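PDB 4FGM: aminopeptidase N family protein from Idiomarina loihiensis L2TR, which probably acts as a zinc-dependent aminopeptidase of the M61 family, cleaving residues from the amino-terminal end of peptides. Local coordinates for residues Gly345-Ser350 with Lys447-Leu452; Trp359-Gln364 with Asn371-Tyr376. All blocks are in the same frame, centred on the assembly; numbering follows the deposited sequence.

Contact 1 of 2, residues Gly345-Ser350 with Lys447-Leu452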
ATOM      1  N   GLY A 345      18.379   6.626   8.771  1.00 43.04           N
ATOM      2  CA  GLY A 345      17.264   6.070   9.528  1.00 35.24           C
ATOM      3  C   GLY A 345      17.405   4.592   9.882  1.00 46.49           C
ATOM      4  O   GLY A 345      16.945   4.144  10.935  1.00 48.81           O
ATOM      5  N   GLN A 346      18.044   3.831   9.000  1.00 51.80           N
ATOM      6  CA  GLN A 346      18.241   2.403   9.221  1.00 50.56           C
ATOM      7  C   GLN A 346      19.056   2.130  10.481  1.00 50.44           C
ATOM      8  O   GLN A 346      18.989   1.037  11.040  1.00 45.83           O
ATOM      9  CB  GLN A 346      18.949   1.783   8.019  1.00 50.68           C
ATOM     10  CG  GLN A 346      19.065   0.270   8.080  1.00 51.83           C
ATOM     11  CD  GLN A 346      19.680  -0.311   6.824  1.00 57.34           C
ATOM     12  OE1 GLN A 346      19.677  -1.521   6.625  1.00 64.81           O
ATOM     13  NE2 GLN A 346      20.218   0.552   5.972  1.00 55.27           N
ATOM     14  N   TYR A 347      19.826   3.119  10.925  1.00 47.12           N
ATOM     15  CA  TYR A 347      20.648   2.951  12.117  1.00 51.51           C
ATOM     16  C   TYR A 347      19.975   3.577  13.333  1.00 54.94           C
ATOM     17  O   TYR A 347      20.522   3.559  14.438  1.00 60.38           O
ATOM     18  CB  TYR A 347      22.032   3.574  11.900  1.00 49.15           C
ATOM     19  CG  TYR A 347      22.754   3.037  10.683  1.00 59.82           C
ATOM     20  CD1 TYR A 347      22.770   3.751   9.482  1.00 69.02           C
ATOM     21  CD2 TYR A 347      23.389   1.793  10.716  1.00 64.61           C
ATOM     22  CE1 TYR A 347      23.396   3.237   8.344  1.00 73.41           C
ATOM     23  CE2 TYR A 347      24.017   1.272   9.581  1.00 69.19           C
ATOM     24  CZ  TYR A 347      24.015   2.001   8.401  1.00 74.73           C
ATOM     25  OH  TYR A 347      24.623   1.490   7.276  1.00 82.43           O
ATOM     26  N   GLN A 348      18.779   4.117  13.124  1.00 53.13           N
ATOM     27  CA  GLN A 348      18.017   4.761  14.193  1.00 52.57           C
ATOM     28  C   GLN A 348      16.801   3.950  14.631  1.00 50.99           C
ATOM     29  O   GLN A 348      16.304   4.111  15.750  1.00 52.17           O
ATOM     30  CB  GLN A 348      17.550   6.146  13.729  1.00 55.32           C
ATOM     31  CG  GLN A 348      18.628   7.211  13.772  1.00 57.50           C
ATOM     32  CD  GLN A 348      18.796   7.795  15.161  1.00 63.16           C
ATOM     33  OE1 GLN A 348      18.357   7.205  16.152  1.00 68.22           O
ATOM     34  NE2 GLN A 348      19.435   8.956  15.241  1.00 68.01           N
ATOM     35  N   GLN A 349      16.337   3.067  13.755  1.00 44.60           N
ATOM     36  CA  GLN A 349      15.146   2.284  14.042  1.00 46.96           C
ATOM     37  C   GLN A 349      15.227   0.870  13.466  1.00 46.75           C
ATOM     38  O   GLN A 349      15.637   0.676  12.322  1.00 48.20           O
ATOM     39  CB  GLN A 349      13.942   3.024  13.451  1.00 46.94           C
ATOM     40  CG  GLN A 349      12.571   2.452  13.765  1.00 49.13           C
ATOM     41  CD  GLN A 349      11.467   3.199  13.027  1.00 47.94           C
ATOM     42  OE1 GLN A 349      11.406   3.181  11.793  1.00 42.29           O
ATOM     43  NE2 GLN A 349      10.597   3.866  13.779  1.00 48.70           N
ATOM     44  N   SER A 350      14.846  -0.121  14.264  1.00 37.96           N
ATOM     45  CA  SER A 350      14.855  -1.497  13.779  1.00 44.63           C
ATOM     46  C   SER A 350      13.571  -1.688  12.984  1.00 47.40           C
ATOM     47  O   SER A 350      12.613  -0.928  13.152  1.00 49.19           O
ATOM     48  CB  SER A 350      14.913  -2.499  14.942  1.00 45.51           C
ATOM     49  OG  SER A 350      13.762  -2.433  15.759  1.00 42.92           O
ATOM     50  N   LYS A 447      19.842  -2.374  14.348  1.00 53.38           N
ATOM     51  CA  LYS A 447      19.711  -1.209  13.481  1.00 53.15           C
ATOM     52  C   LYS A 447      20.980  -1.056  12.646  1.00 54.61           C
ATOM     53  O   LYS A 447      21.767  -0.134  12.859  1.00 51.72           O
ATOM     54  CB  LYS A 447      19.481   0.039  14.335  1.00 51.18           C
ATOM     55  CG  LYS A 447      18.314  -0.091  15.287  1.00 56.09           C
ATOM     56  CD  LYS A 447      18.298   1.036  16.304  1.00 68.99           C
ATOM     57  CE  LYS A 447      17.154   0.865  17.289  1.00 78.05           C
ATOM     58  NZ  LYS A 447      17.217   1.862  18.391  1.00 83.53           N
ATOM     59  N   GLU A 448      21.163  -1.968  11.694  1.00 57.16           N
ATOM     60  CA  GLU A 448      22.336  -1.978  10.826  1.00 62.38           C
ATOM     61  C   GLU A 448      21.953  -2.434   9.424  1.00 61.81           C
ATOM     62  O   GLU A 448      20.810  -2.819   9.183  1.00 58.86           O
ATOM     63  CB  GLU A 448      23.382  -2.931  11.406  1.00 67.74           C
ATOM     64  CG  GLU A 448      22.818  -4.313  11.715  1.00 79.51           C
ATOM     65  CD  GLU A 448      23.682  -5.119  12.677  1.00 91.58           C
ATOM     66  OE1 GLU A 448      24.375  -4.503  13.514  1.00 98.55           O
ATOM     67  OE2 GLU A 448      23.648  -6.369  12.615  1.00 85.07           O
ATOM     68  N   SER A 449      22.912  -2.395   8.504  1.00 60.49           N
ATOM     69  CA  SER A 449      22.662  -2.822   7.129  1.00 61.41           C
ATOM     70  C   SER A 449      22.704  -4.341   7.025  1.00 65.20           C
ATOM     71  O   SER A 449      23.309  -5.014   7.862  1.00 65.94           O
ATOM     72  CB  SER A 449      23.711  -2.236   6.182  1.00 56.33           C
ATOM     73  OG  SER A 449      23.675  -0.822   6.175  1.00 67.10           O
ATOM     74  N   LEU A 450      22.051  -4.877   6.000  1.00 64.01           N
ATOM     75  CA  LEU A 450      22.046  -6.314   5.773  1.00 64.72           C
ATOM     76  C   LEU A 450      23.144  -6.596   4.756  1.00 69.74           C
ATOM     77  O   LEU A 450      23.463  -5.743   3.930  1.00 77.22           O
ATOM     78  CB  LEU A 450      20.702  -6.777   5.200  1.00 58.47           C
ATOM     79  CG  LEU A 450      19.422  -6.564   6.007  1.00 56.14           C
ATOM     80  CD1 LEU A 450      18.241  -7.045   5.182  1.00 54.90           C
ATOM     81  CD2 LEU A 450      19.492  -7.308   7.324  1.00 52.06           C
ATOM     82  N   SER A 451      23.719  -7.790   4.816  1.00 65.99           N
ATOM     83  CA  SER A 451      24.773  -8.172   3.886  1.00 67.55           C
ATOM     84  C   SER A 451      24.167  -9.026   2.781  1.00 70.55           C
ATOM     85  O   SER A 451      23.833 -10.185   3.015  1.00 76.63           O
ATOM     86  CB  SER A 451      25.839  -8.977   4.620  1.00 74.16           C
ATOM     87  OG  SER A 451      26.019  -8.484   5.934  1.00 78.57           O
ATOM     88  N   LEU A 452      24.015  -8.460   1.586  1.00 72.51           N
ATOM     89  CA  LEU A 452      23.447  -9.206   0.465  1.00 72.43           C
ATOM     90  C   LEU A 452      24.438  -9.402  -0.667  1.00 70.19           C
ATOM     91  O   LEU A 452      24.182 -10.168  -1.597  1.00 70.75           O
ATOM     92  CB  LEU A 452      22.203  -8.505  -0.097  1.00 73.26           C
ATOM     93  CG  LEU A 452      20.905  -8.458   0.717  1.00 76.23           C
ATOM     94  CD1 LEU A 452      20.750  -9.752   1.501  1.00 79.00           C
ATOM     95  CD2 LEU A 452      20.924  -7.275   1.659  1.00 78.25           C
TER
HETATM   96  O   HOH W   1      19.855  -3.345   4.801  1.00 63.84           O
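Tyr347 and Lys447 bring together two loops of the helical part of the chain: the loop that follows helix 326-342, where Gly345 to Tyr347 belong to a 3-10 segment, and the loop that follows helix 437-445. This loop-to-loop packing illustrates how segments with little regular structure can be joined by one hydroxyl hydrogen bond, a water bridge and one long aliphatic chain.

The direct polar link is made by two hydroxyls. Tyr347 OH donates to Ser449 OG at 2.7 Å. Ser449 OG is also hydrogen-bonded to Glu341 OE1 of helix 326-342, so a tyrosine and a glutamate grip the same oxygen. Nearer the backbone, the CA-H of Tyr347 points at Lys447 O, with CA and O 3.4 Å apart and an angle of 160° at the hydrogen.

Gln346 works through water. Its extended side chain, with CG anti to the backbone N (chi1 -174°), reaches past Glu448, and one bound water donates to Gln346 OE1 at 2.6 Å while accepting from Leu450 N at 2.9 Å. Gln346 OE1 also lies 3.1 Å from Glu448 O, but both are acceptors and no bond forms between them; Lys379 NZ, from helix 378-394, serves Glu448 O.

Packing is chiefly the business of Lys447, whose methylenes lie against the backbone from Gln348 to Ser350. Lys447 CG lies 3.6 Å from Ser350 N, whose hydrogen bond goes to Glu353 OE1, and Lys447 CD is 3.7 Å from Gln348 C. The amino group makes a long, weak ion pair with Glu353. Ser350 is the N-cap residue of helix 351-356, its OG capping a backbone N of that helix, while Ser350 CB touches Lys447 CG at 4.2 Å.

Contact 2 of 2, residues Trp359-Gln364 with Asn371-Tyr376; sequences WTKFYQ and NSIVSY
Phe362 meets Tyr376 in the tight part of this contact: Tyr376 CE2 lies over one face of the Phe362 ring, offset toward the rim and 3.7 Å from Phe362 CG. The two planes are inclined at 41°. Ile373 CD1 approaches Phe362 CD2 at 4.2 Å, the two side chains crossing at about a right angle. A chi1 of -164° sets Phe362 CG anti to the backbone N, where it meets Tyr376 CE2. An alanine at Phe362 would probably open a gap between Tyr376 and Ile373 and set the tyrosine ring freer to shift.

Beside this packing, one water bridges Tyr363 OH and Tyr376 OH, at 2.9 and 2.6 Å respectively. Tyr363 belongs to the pocket that holds maleic acid, and Tyr376 touches the zinc ligand Glu307, which puts Tyr376 in the second shell of the zinc. The loose side belongs to the exposed Lys361, whose NZ reaches Ser372 through two waters, one bonded to OG and the other to the backbone O.

Ser375 OG bonds to Ala378 N at the start of helix 378-394, while Tyr376 rests on Val351 and Ser354 of helix 351-356 and on Ala358 of helix 358-362.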
ATOM      1  N   TRP A 359       1.672   3.589  13.244  1.00 39.93           N
ATOM      2  CA  TRP A 359       0.663   4.609  13.522  1.00 41.26           C
ATOM      3  C   TRP A 359       1.174   6.039  13.624  1.00 42.04           C
ATOM      4  O   TRP A 359       0.437   6.985  13.356  1.00 46.30           O
ATOM      5  CB  TRP A 359      -0.077   4.268  14.816  1.00 44.91           C
ATOM      6  CG  TRP A 359      -0.580   2.873  14.846  1.00 49.48           C
ATOM      7  CD1 TRP A 359       0.098   1.767  15.274  1.00 48.83           C
ATOM      8  CD2 TRP A 359      -1.841   2.410  14.355  1.00 40.94           C
ATOM      9  NE1 TRP A 359      -0.664   0.641  15.077  1.00 41.56           N
ATOM     10  CE2 TRP A 359      -1.858   1.005  14.515  1.00 38.69           C
ATOM     11  CE3 TRP A 359      -2.960   3.046  13.794  1.00 37.92           C
ATOM     12  CZ2 TRP A 359      -2.956   0.217  14.128  1.00 45.73           C
ATOM     13  CZ3 TRP A 359      -4.055   2.263  13.411  1.00 45.38           C
ATOM     14  CH2 TRP A 359      -4.040   0.860  13.583  1.00 44.71           C
ATOM     15  N   THR A 360       2.429   6.200  14.018  1.00 41.06           N
ATOM     16  CA  THR A 360       3.004   7.526  14.162  1.00 43.31           C
ATOM     17  C   THR A 360       4.254   7.732  13.312  1.00 43.17           C
ATOM     18  O   THR A 360       4.259   8.525  12.366  1.00 40.03           O
ATOM     19  CB  THR A 360       3.365   7.797  15.628  1.00 41.09           C
ATOM     20  OG1 THR A 360       4.197   6.735  16.112  1.00 39.58           O
ATOM     21  CG2 THR A 360       2.108   7.879  16.480  1.00 35.79           C
ATOM     22  N   LYS A 361       5.313   7.010  13.651  1.00 43.97           N
ATOM     23  CA  LYS A 361       6.574   7.127  12.935  1.00 47.57           C
ATOM     24  C   LYS A 361       6.480   6.936  11.430  1.00 46.50           C
ATOM     25  O   LYS A 361       7.083   7.690  10.673  1.00 43.15           O
ATOM     26  CB  LYS A 361       7.587   6.142  13.506  1.00 44.20           C
ATOM     27  CG  LYS A 361       8.093   6.537  14.870  1.00 45.56           C
ATOM     28  CD  LYS A 361       9.062   7.697  14.790  1.00 42.15           C
ATOM     29  CE  LYS A 361       9.688   7.964  16.155  1.00 42.81           C
ATOM     30  NZ  LYS A 361      10.755   8.998  16.083  1.00 43.75           N
ATOM     31  N   PHE A 362       5.725   5.941  10.987  1.00 45.82           N
ATOM     32  CA  PHE A 362       5.625   5.692   9.556  1.00 45.97           C
ATOM     33  C   PHE A 362       4.501   6.444   8.854  1.00 48.54           C
ATOM     34  O   PHE A 362       4.759   7.210   7.936  1.00 49.20           O
ATOM     35  CB  PHE A 362       5.495   4.187   9.293  1.00 45.85           C
ATOM     36  CG  PHE A 362       5.757   3.801   7.867  1.00 51.40           C
ATOM     37  CD1 PHE A 362       4.713   3.716   6.948  1.00 56.29           C
ATOM     38  CD2 PHE A 362       7.058   3.549   7.433  1.00 47.81           C
ATOM     39  CE1 PHE A 362       4.961   3.382   5.613  1.00 56.80           C
ATOM     40  CE2 PHE A 362       7.320   3.217   6.099  1.00 51.58           C
ATOM     41  CZ  PHE A 362       6.271   3.132   5.187  1.00 56.26           C
ATOM     42  N   TYR A 363       3.261   6.240   9.284  1.00 46.88           N
ATOM     43  CA  TYR A 363       2.126   6.910   8.643  1.00 47.57           C
ATOM     44  C   TYR A 363       2.041   8.420   8.858  1.00 45.31           C
ATOM     45  O   TYR A 363       1.321   9.107   8.147  1.00 44.14           O
ATOM     46  CB  TYR A 363       0.801   6.259   9.063  1.00 44.14           C
ATOM     47  CG  TYR A 363       0.468   5.024   8.259  1.00 44.57           C
ATOM     48  CD1 TYR A 363       0.981   3.776   8.608  1.00 40.60           C
ATOM     49  CD2 TYR A 363      -0.340   5.111   7.123  1.00 49.80           C
ATOM     50  CE1 TYR A 363       0.697   2.648   7.846  1.00 50.88           C
ATOM     51  CE2 TYR A 363      -0.629   3.996   6.357  1.00 53.07           C
ATOM     52  CZ  TYR A 363      -0.111   2.763   6.719  1.00 57.20           C
ATOM     53  OH  TYR A 363      -0.413   1.652   5.958  1.00 57.43           O
ATOM     54  N   GLN A 364       2.762   8.933   9.843  1.00 46.69           N
ATOM     55  CA  GLN A 364       2.764  10.365  10.101  1.00 45.16           C
ATOM     56  C   GLN A 364       4.189  10.879   9.896  1.00 44.11           C
ATOM     57  O   GLN A 364       4.581  11.899  10.459  1.00 49.21           O
ATOM     58  CB  GLN A 364       2.290  10.654  11.529  1.00 45.41           C
ATOM     59  CG  GLN A 364       0.827  10.305  11.785  1.00 44.30           C
ATOM     60  CD  GLN A 364       0.386  10.604  13.210  1.00 44.66           C
ATOM     61  OE1 GLN A 364       0.477  11.745  13.675  1.00 45.82           O
ATOM     62  NE2 GLN A 364      -0.097   9.580  13.909  1.00 39.91           N
ATOM     63  N   ASN A 371      16.224  10.151   7.740  1.00 43.61           N
ATOM     64  CA  ASN A 371      17.226  10.289   8.800  1.00 44.83           C
ATOM     65  C   ASN A 371      16.829   9.642  10.127  1.00 46.71           C
ATOM     66  O   ASN A 371      17.673   9.468  11.012  1.00 47.06           O
ATOM     67  CB  ASN A 371      17.495  11.767   9.109  1.00 41.48           C
ATOM     68  CG  ASN A 371      17.829  12.587   7.882  1.00 49.96           C
ATOM     69  OD1 ASN A 371      18.716  12.235   7.099  1.00 48.68           O
ATOM     70  ND2 ASN A 371      17.131  13.708   7.720  1.00 44.88           N
ATOM     71  N   SER A 372      15.557   9.285  10.277  1.00 42.13           N
ATOM     72  CA  SER A 372      15.095   8.759  11.559  1.00 39.44           C
ATOM     73  C   SER A 372      14.288   7.471  11.593  1.00 39.52           C
ATOM     74  O   SER A 372      14.036   6.945  12.674  1.00 41.48           O
ATOM     75  CB  SER A 372      14.296   9.851  12.277  1.00 42.51           C
ATOM     76  OG  SER A 372      13.209  10.285  11.467  1.00 44.13           O
ATOM     77  N   ILE A 373      13.861   6.967  10.442  1.00 38.67           N
ATOM     78  CA  ILE A 373      13.090   5.728  10.435  1.00 40.71           C
ATOM     79  C   ILE A 373      13.543   4.806   9.320  1.00 44.42           C
ATOM     80  O   ILE A 373      14.348   5.183   8.470  1.00 45.31           O
ATOM     81  CB  ILE A 373      11.564   5.979  10.264  1.00 44.54           C
ATOM     82  CG1 ILE A 373      11.260   6.428   8.840  1.00 44.67           C
ATOM     83  CG2 ILE A 373      11.080   7.024  11.263  1.00 42.66           C
ATOM     84  CD1 ILE A 373       9.774   6.515   8.541  1.00 46.90           C
ATOM     85  N   VAL A 374      13.037   3.581   9.334  1.00 42.99           N
ATOM     86  CA  VAL A 374      13.374   2.622   8.296  1.00 41.74           C
ATOM     87  C   VAL A 374      12.050   2.081   7.764  1.00 45.64           C
ATOM     88  O   VAL A 374      11.056   2.066   8.482  1.00 43.24           O
ATOM     89  CB  VAL A 374      14.254   1.476   8.856  1.00 44.48           C
ATOM     90  CG1 VAL A 374      13.446   0.597   9.806  1.00 45.35           C
ATOM     91  CG2 VAL A 374      14.840   0.663   7.704  1.00 50.76           C
ATOM     92  N   SER A 375      12.026   1.661   6.507  1.00 43.40           N
ATOM     93  CA  SER A 375      10.801   1.147   5.907  1.00 45.80           C
ATOM     94  C   SER A 375      10.651  -0.351   6.140  1.00 48.24           C
ATOM     95  O   SER A 375      11.499  -1.141   5.710  1.00 46.07           O
ATOM     96  CB  SER A 375      10.798   1.432   4.402  1.00 43.65           C
ATOM     97  OG  SER A 375       9.626   0.938   3.775  1.00 44.19           O
ATOM     98  N   TYR A 376       9.582  -0.750   6.824  1.00 45.60           N
ATOM     99  CA  TYR A 376       9.359  -2.171   7.061  1.00 44.33           C
ATOM    100  C   TYR A 376       8.921  -2.811   5.752  1.00 44.93           C
ATOM    101  O   TYR A 376       8.894  -4.037   5.621  1.00 44.22           O
ATOM    102  CB  TYR A 376       8.324  -2.397   8.174  1.00 47.17           C
ATOM    103  CG  TYR A 376       7.018  -1.642   8.036  1.00 47.77           C
ATOM    104  CD1 TYR A 376       6.012  -2.092   7.176  1.00 44.94           C
ATOM    105  CD2 TYR A 376       6.773  -0.493   8.800  1.00 44.90           C
ATOM    106  CE1 TYR A 376       4.792  -1.423   7.086  1.00 42.57           C
ATOM    107  CE2 TYR A 376       5.557   0.186   8.716  1.00 45.20           C
ATOM    108  CZ  TYR A 376       4.571  -0.287   7.858  1.00 46.97           C
ATOM    109  OH  TYR A 376       3.369   0.375   7.777  1.00 43.92           O
TER
HETATM  110  O   HOH W   2      10.767  10.238  13.171  1.00 41.25           O
HETATM  111  O   HOH W   3      12.946   7.236  15.136  1.00 44.28           O
HETATM  112  O   HOH W   4       1.491  -0.531   6.144  1.00 45.80           O

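Overall arrangement
Both contacts are partly buried and lie on the same side of the chain's centre, but the centre of contact 1 lies about 22 Å from that of the chain, against about 14 Å for the centre of contact 2. Along the chain, contact 2 is nested within the loop that contact 1 closes, and helices 351-356 and 378-394 border both. Their chemistry follows their place: the outer pair depends on polar bonds and a lysine chain, whereas the inner one relies on aromatic and aliphatic packing beside the zinc and maleic acid sites, and has water bridges but no direct hydrogen bond between its segments. The two are joined directly, since Gln349 OE1 probably accepts a hydrogen bond from Val374 N at 3.0 Å.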